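Local coordinates for ABC transporter, substrate binding protein (Aeropyrum pernix, PDB 3EAF) that probably binds a small solute outside the cell and hands it to the membrane components of an ABC importer, at residues Y57-Y68 / W83-Q94. Residues are numbered along the deposited sequence; the frame is centred on the assembly and turned at random.
Sequences YAYNPTTAEEYY and WGTADTEKLSDQ. With GOL (glycerol), chain B.
Tyr57 and Asp87 meet at the tight end of this contact, where the turn before helix 61-74 reaches the start of helix 85-98: Asp87 OD1 lies at the edge of the Tyr57 ring, near its plane, and accepts from its OH at 2.6 Å. OD1 is met on its syn side, with ring and carboxylate planes 69° apart, and a water bridges the same oxygen to Tyr59 O. With CG between the backbone N and the carbonyl carbon (chi1 50°), Asp87 carries its carboxylate to the phenol, while its CB packs 3.5 Å from Ala64 CB. Trp83 presents the CD1-NE1 rim of its indole to Tyr57 and Tyr59, crossing both rings steeply, while NE1 bonds to Thr17. An alanine in place of Trp83 would probably leave Thr17 without this donor and the two tyrosine rims without their common wall. Farther along, Leu91 CD2 sits over the Tyr68 ring, 4.1 Å from its centroid. The solvent side is looser: Lys90, exposed and bent at chi2 and chi4, reaches across to the syn lone pair of Glu65 OE2 in a 2.7 Å salt bridge. Segments 61-68 and 85-94 cross at -47°, and the helices they begin, linked through the parallel strand 79-82, are neighbours in the alpha/beta lobe of a periplasmic-binding-protein fold.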
loop_
_atom_site.group_PDB
_atom_site.type_symbol
_atom_site.label_atom_id
_atom_site.label_comp_id
_atom_site.label_asym_id
_atom_site.label_seq_id
_atom_site.Cartn_x
_atom_site.Cartn_y
_atom_site.Cartn_z
ATOM N N TYR A 57 -0.879 15.491 -7.318
ATOM C CA TYR A 57 -0.303 15.314 -8.654
ATOM C C TYR A 57 -1.181 14.483 -9.588
ATOM O O TYR A 57 -0.836 14.291 -10.766
ATOM C CB TYR A 57 1.124 14.756 -8.566
ATOM C CG TYR A 57 1.248 13.246 -8.445
ATOM C CD1 TYR A 57 1.847 12.497 -9.463
ATOM C CD2 TYR A 57 0.794 12.571 -7.316
ATOM C CE1 TYR A 57 1.982 11.115 -9.361
ATOM C CE2 TYR A 57 0.919 11.186 -7.200
ATOM C CZ TYR A 57 1.521 10.466 -8.228
ATOM O OH TYR A 57 1.661 9.101 -8.122
ATOM N N ALA A 58 -2.307 13.997 -9.055
ATOM C CA ALA A 58 -3.313 13.252 -9.827
ATOM C C ALA A 58 -2.772 12.047 -10.624
ATOM O O ALA A 58 -3.269 11.736 -11.713
ATOM C CB ALA A 58 -4.106 14.219 -10.749
ATOM N N TYR A 59 -1.754 11.383 -10.072
ATOM C CA TYR A 59 -1.118 10.192 -10.673
ATOM C C TYR A 59 -0.371 10.495 -11.976
ATOM O O TYR A 59 0.059 9.583 -12.680
ATOM C CB TYR A 59 -2.140 9.068 -10.885
ATOM C CG TYR A 59 -1.603 7.670 -10.676
ATOM C CD1 TYR A 59 -1.157 7.255 -9.425
ATOM C CD2 TYR A 59 -1.562 6.752 -11.730
ATOM C CE1 TYR A 59 -0.677 5.957 -9.221
ATOM C CE2 TYR A 59 -1.081 5.463 -11.539
ATOM C CZ TYR A 59 -0.640 5.074 -10.285
ATOM O OH TYR A 59 -0.173 3.795 -10.105
ATOM N N ASN A 60 -0.234 11.780 -12.289
ATOM C CA ASN A 60 0.440 12.252 -13.501
ATOM C C ASN A 60 1.965 12.245 -13.298
ATOM O O ASN A 60 2.478 12.963 -12.433
ATOM C CB ASN A 60 -0.074 13.663 -13.838
ATOM C CG ASN A 60 0.503 14.221 -15.131
ATOM O OD1 ASN A 60 1.675 14.006 -15.458
ATOM N ND2 ASN A 60 -0.318 14.977 -15.856
ATOM N N PRO A 61 2.690 11.422 -14.081
ATOM C CA PRO A 61 4.143 11.259 -13.924
ATOM C C PRO A 61 4.981 12.499 -14.247
ATOM O O PRO A 61 6.073 12.657 -13.692
ATOM C CB PRO A 61 4.485 10.122 -14.894
ATOM C CG PRO A 61 3.366 10.073 -15.852
ATOM C CD PRO A 61 2.149 10.564 -15.151
ATOM N N THR A 62 4.486 13.355 -15.141
ATOM C CA THR A 62 5.152 14.620 -15.451
ATOM C C THR A 62 5.068 15.535 -14.235
ATOM O O THR A 62 6.086 16.078 -13.780
ATOM C CB THR A 62 4.515 15.308 -16.686
ATOM O OG1 THR A 62 4.592 14.416 -17.806
ATOM C CG2 THR A 62 5.253 16.627 -17.035
ATOM N N THR A 63 3.850 15.677 -13.712
ATOM C CA THR A 63 3.573 16.469 -12.515
ATOM C C THR A 63 4.348 15.965 -11.287
ATOM O O THR A 63 4.856 16.772 -10.504
ATOM C CB THR A 63 2.051 16.511 -12.218
ATOM O OG1 THR A 63 1.336 16.802 -13.425
ATOM C CG2 THR A 63 1.723 17.585 -11.194
ATOM N N ALA A 64 4.452 14.643 -11.126
ATOM C CA ALA A 64 5.250 14.063 -10.032
ATOM C C ALA A 64 6.693 14.590 -10.016
ATOM O O ALA A 64 7.205 15.001 -8.969
ATOM C CB ALA A 64 5.258 12.552 -10.122
ATOM N N GLU A 65 7.341 14.571 -11.179
ATOM C CA GLU A 65 8.723 15.050 -11.305
ATOM C C GLU A 65 8.848 16.566 -11.093
ATOM O O GLU A 65 9.844 17.044 -10.546
ATOM C CB GLU A 65 9.310 14.632 -12.659
ATOM C CG GLU A 65 9.345 13.116 -12.871
ATOM C CD GLU A 65 10.080 12.697 -14.129
ATOM O OE1 GLU A 65 10.951 13.462 -14.602
ATOM O OE2 GLU A 65 9.789 11.595 -14.649
ATOM N N GLU A 66 7.833 17.315 -11.516
ATOM C CA GLU A 66 7.791 18.762 -11.281
ATOM C C GLU A 66 7.683 19.111 -9.785
ATOM O O GLU A 66 8.414 19.977 -9.286
ATOM C CB GLU A 66 6.654 19.399 -12.085
ATOM C CG GLU A 66 6.991 19.550 -13.572
ATOM C CD GLU A 66 5.770 19.676 -14.469
ATOM O OE1 GLU A 66 4.625 19.585 -13.973
ATOM O OE2 GLU A 66 5.965 19.861 -15.689
ATOM N N TYR A 67 6.782 18.431 -9.078
ATOM C CA TYR A 67 6.630 18.641 -7.637
ATOM C C TYR A 67 7.822 18.134 -6.830
ATOM O O TYR A 67 8.131 18.688 -5.771
ATOM C CB TYR A 67 5.328 18.031 -7.120
ATOM C CG TYR A 67 4.077 18.755 -7.569
ATOM C CD1 TYR A 67 4.064 20.140 -7.738
ATOM C CD2 TYR A 67 2.892 18.057 -7.804
ATOM C CE1 TYR A 67 2.907 20.808 -8.145
ATOM C CE2 TYR A 67 1.734 18.717 -8.194
ATOM C CZ TYR A 67 1.752 20.090 -8.371
ATOM O OH TYR A 67 0.607 20.749 -8.762
ATOM N N TYR A 68 8.491 17.094 -7.326
ATOM C CA TYR A 68 9.723 16.612 -6.698
ATOM C C TYR A 68 10.813 17.681 -6.722
ATOM O O TYR A 68 11.456 17.945 -5.705
ATOM C CB TYR A 68 10.259 15.338 -7.363
ATOM C CG TYR A 68 11.586 14.925 -6.754
ATOM C CD1 TYR A 68 11.630 14.313 -5.497
ATOM C CD2 TYR A 68 12.800 15.191 -7.403
ATOM C CE1 TYR A 68 12.841 13.958 -4.910
ATOM C CE2 TYR A 68 14.028 14.834 -6.814
ATOM C CZ TYR A 68 14.034 14.219 -5.571
ATOM O OH TYR A 68 15.219 13.850 -4.973
ATOM N N TRP A 83 3.524 8.503 -3.314
ATOM C CA TRP A 83 2.357 7.789 -3.816
ATOM C C TRP A 83 2.678 6.695 -4.864
ATOM O O TRP A 83 2.998 5.566 -4.495
ATOM C CB TRP A 83 1.287 8.786 -4.312
ATOM C CG TRP A 83 0.015 8.130 -4.778
ATOM C CD1 TRP A 83 -0.432 8.020 -6.069
ATOM C CD2 TRP A 83 -0.959 7.468 -3.957
ATOM N NE1 TRP A 83 -1.629 7.330 -6.099
ATOM C CE2 TRP A 83 -1.975 6.986 -4.816
ATOM C CE3 TRP A 83 -1.071 7.239 -2.577
ATOM C CZ2 TRP A 83 -3.088 6.282 -4.339
ATOM C CZ3 TRP A 83 -2.184 6.539 -2.103
ATOM C CH2 TRP A 83 -3.173 6.065 -2.986
ATOM N N GLY A 84 2.605 7.032 -6.148
ATOM C CA GLY A 84 2.470 6.020 -7.212
ATOM C C GLY A 84 3.703 5.189 -7.510
ATOM O O GLY A 84 4.826 5.668 -7.372
ATOM N N THR A 85 3.494 3.937 -7.918
ATOM C CA THR A 85 4.615 3.042 -8.261
ATOM C C THR A 85 5.509 3.602 -9.370
ATOM O O THR A 85 6.736 3.640 -9.215
ATOM C CB THR A 85 4.132 1.612 -8.629
ATOM O OG1 THR A 85 3.687 0.948 -7.447
ATOM C CG2 THR A 85 5.261 0.781 -9.263
ATOM N N ALA A 86 4.897 4.030 -10.476
ATOM C CA ALA A 86 5.648 4.563 -11.618
ATOM C C ALA A 86 6.557 5.721 -11.209
ATOM O O ALA A 86 7.766 5.666 -11.436
ATOM C CB ALA A 86 4.705 4.989 -12.765
ATOM N N ASP A 87 5.984 6.756 -10.596
ATOM C CA ASP A 87 6.792 7.911 -10.193
ATOM C C ASP A 87 7.807 7.622 -9.079
ATOM O O ASP A 87 8.941 8.104 -9.144
ATOM C CB ASP A 87 5.947 9.162 -9.898
ATOM C CG ASP A 87 4.785 8.898 -8.960
ATOM O OD1 ASP A 87 3.754 8.339 -9.402
ATOM O OD2 ASP A 87 4.880 9.304 -7.788
ATOM N N THR A 88 7.409 6.832 -8.076
ATOM C CA THR A 88 8.317 6.469 -6.982
ATOM C C THR A 88 9.532 5.709 -7.515
ATOM O O THR A 88 10.662 5.970 -7.081
ATOM C CB THR A 88 7.614 5.663 -5.850
ATOM O OG1 THR A 88 6.386 6.298 -5.477
ATOM C CG2 THR A 88 8.511 5.563 -4.620
ATOM N N GLU A 89 9.291 4.778 -8.447
ATOM C CA GLU A 89 10.359 4.024 -9.125
ATOM C C GLU A 89 11.271 4.918 -9.960
ATOM O O GLU A 89 12.504 4.816 -9.880
ATOM C CB GLU A 89 9.779 2.902 -10.002
ATOM C CG GLU A 89 9.453 1.610 -9.242
ATOM C CD GLU A 89 8.921 0.491 -10.132
ATOM O OE1 GLU A 89 8.982 0.635 -11.372
ATOM O OE2 GLU A 89 8.440 -0.530 -9.583
ATOM N N LYS A 90 10.654 5.786 -10.760
ATOM C CA LYS A 90 11.375 6.732 -11.607
ATOM C C LYS A 90 12.303 7.625 -10.784
ATOM O O LYS A 90 13.439 7.891 -11.192
ATOM C CB LYS A 90 10.382 7.577 -12.418
ATOM C CG LYS A 90 10.997 8.698 -13.279
ATOM C CD LYS A 90 11.619 8.165 -14.570
ATOM C CE LYS A 90 11.958 9.308 -15.551
ATOM N NZ LYS A 90 10.783 9.732 -16.395
ATOM N N LEU A 91 11.825 8.061 -9.618
ATOM C CA LEU A 91 12.587 8.979 -8.767
ATOM C C LEU A 91 13.580 8.303 -7.824
ATOM O O LEU A 91 14.418 8.980 -7.232
ATOM C CB LEU A 91 11.641 9.857 -7.955
ATOM C CG LEU A 91 10.827 10.893 -8.736
ATOM C CD1 LEU A 91 9.667 11.387 -7.886
ATOM C CD2 LEU A 91 11.709 12.056 -9.199
ATOM N N SER A 92 13.496 6.982 -7.685
ATOM C CA SER A 92 14.266 6.282 -6.653
ATOM C C SER A 92 15.784 6.547 -6.692
ATOM O O SER A 92 16.410 6.704 -5.639
ATOM C CB SER A 92 13.958 4.780 -6.660
ATOM O OG SER A 92 14.168 4.220 -7.945
ATOM N N ASP A 93 16.369 6.599 -7.892
ATOM C CA ASP A 93 17.811 6.838 -8.032
ATOM C C ASP A 93 18.149 8.293 -7.702
ATOM O O ASP A 93 19.188 8.574 -7.098
ATOM C CB ASP A 93 18.310 6.493 -9.447
ATOM C CG ASP A 93 18.549 4.990 -9.659
ATOM O OD1 ASP A 93 18.688 4.228 -8.675
ATOM O OD2 ASP A 93 18.615 4.568 -10.834
ATOM N N GLN A 94 17.256 9.202 -8.093
ATOM C CA GLN A 94 17.405 10.625 -7.802
ATOM C C GLN A 94 17.315 10.937 -6.293
ATOM O O GLN A 94 18.113 11.723 -5.779
ATOM C CB GLN A 94 16.386 11.453 -8.602
ATOM C CG GLN A 94 16.677 12.965 -8.628
ATOM C CD GLN A 94 18.040 13.299 -9.224
ATOM O OE1 GLN A 94 18.389 12.828 -10.308
ATOM N NE2 GLN A 94 18.816 14.117 -8.514
HETATM C C1 GOL B . -1.296 3.531 -6.087
HETATM O O1 GOL B . -0.919 3.492 -4.719
HETATM C C2 GOL B . -0.368 2.619 -6.873
HETATM O O2 GOL B . 0.636 3.281 -7.612
HETATM C C3 GOL B . 0.342 1.743 -5.881
HETATM O O3 GOL B . 1.669 1.597 -6.287
HETATM O O HOH W 1 2.099 3.071 -11.558
HETATM O O HOH W 2 3.002 8.426 -12.138
#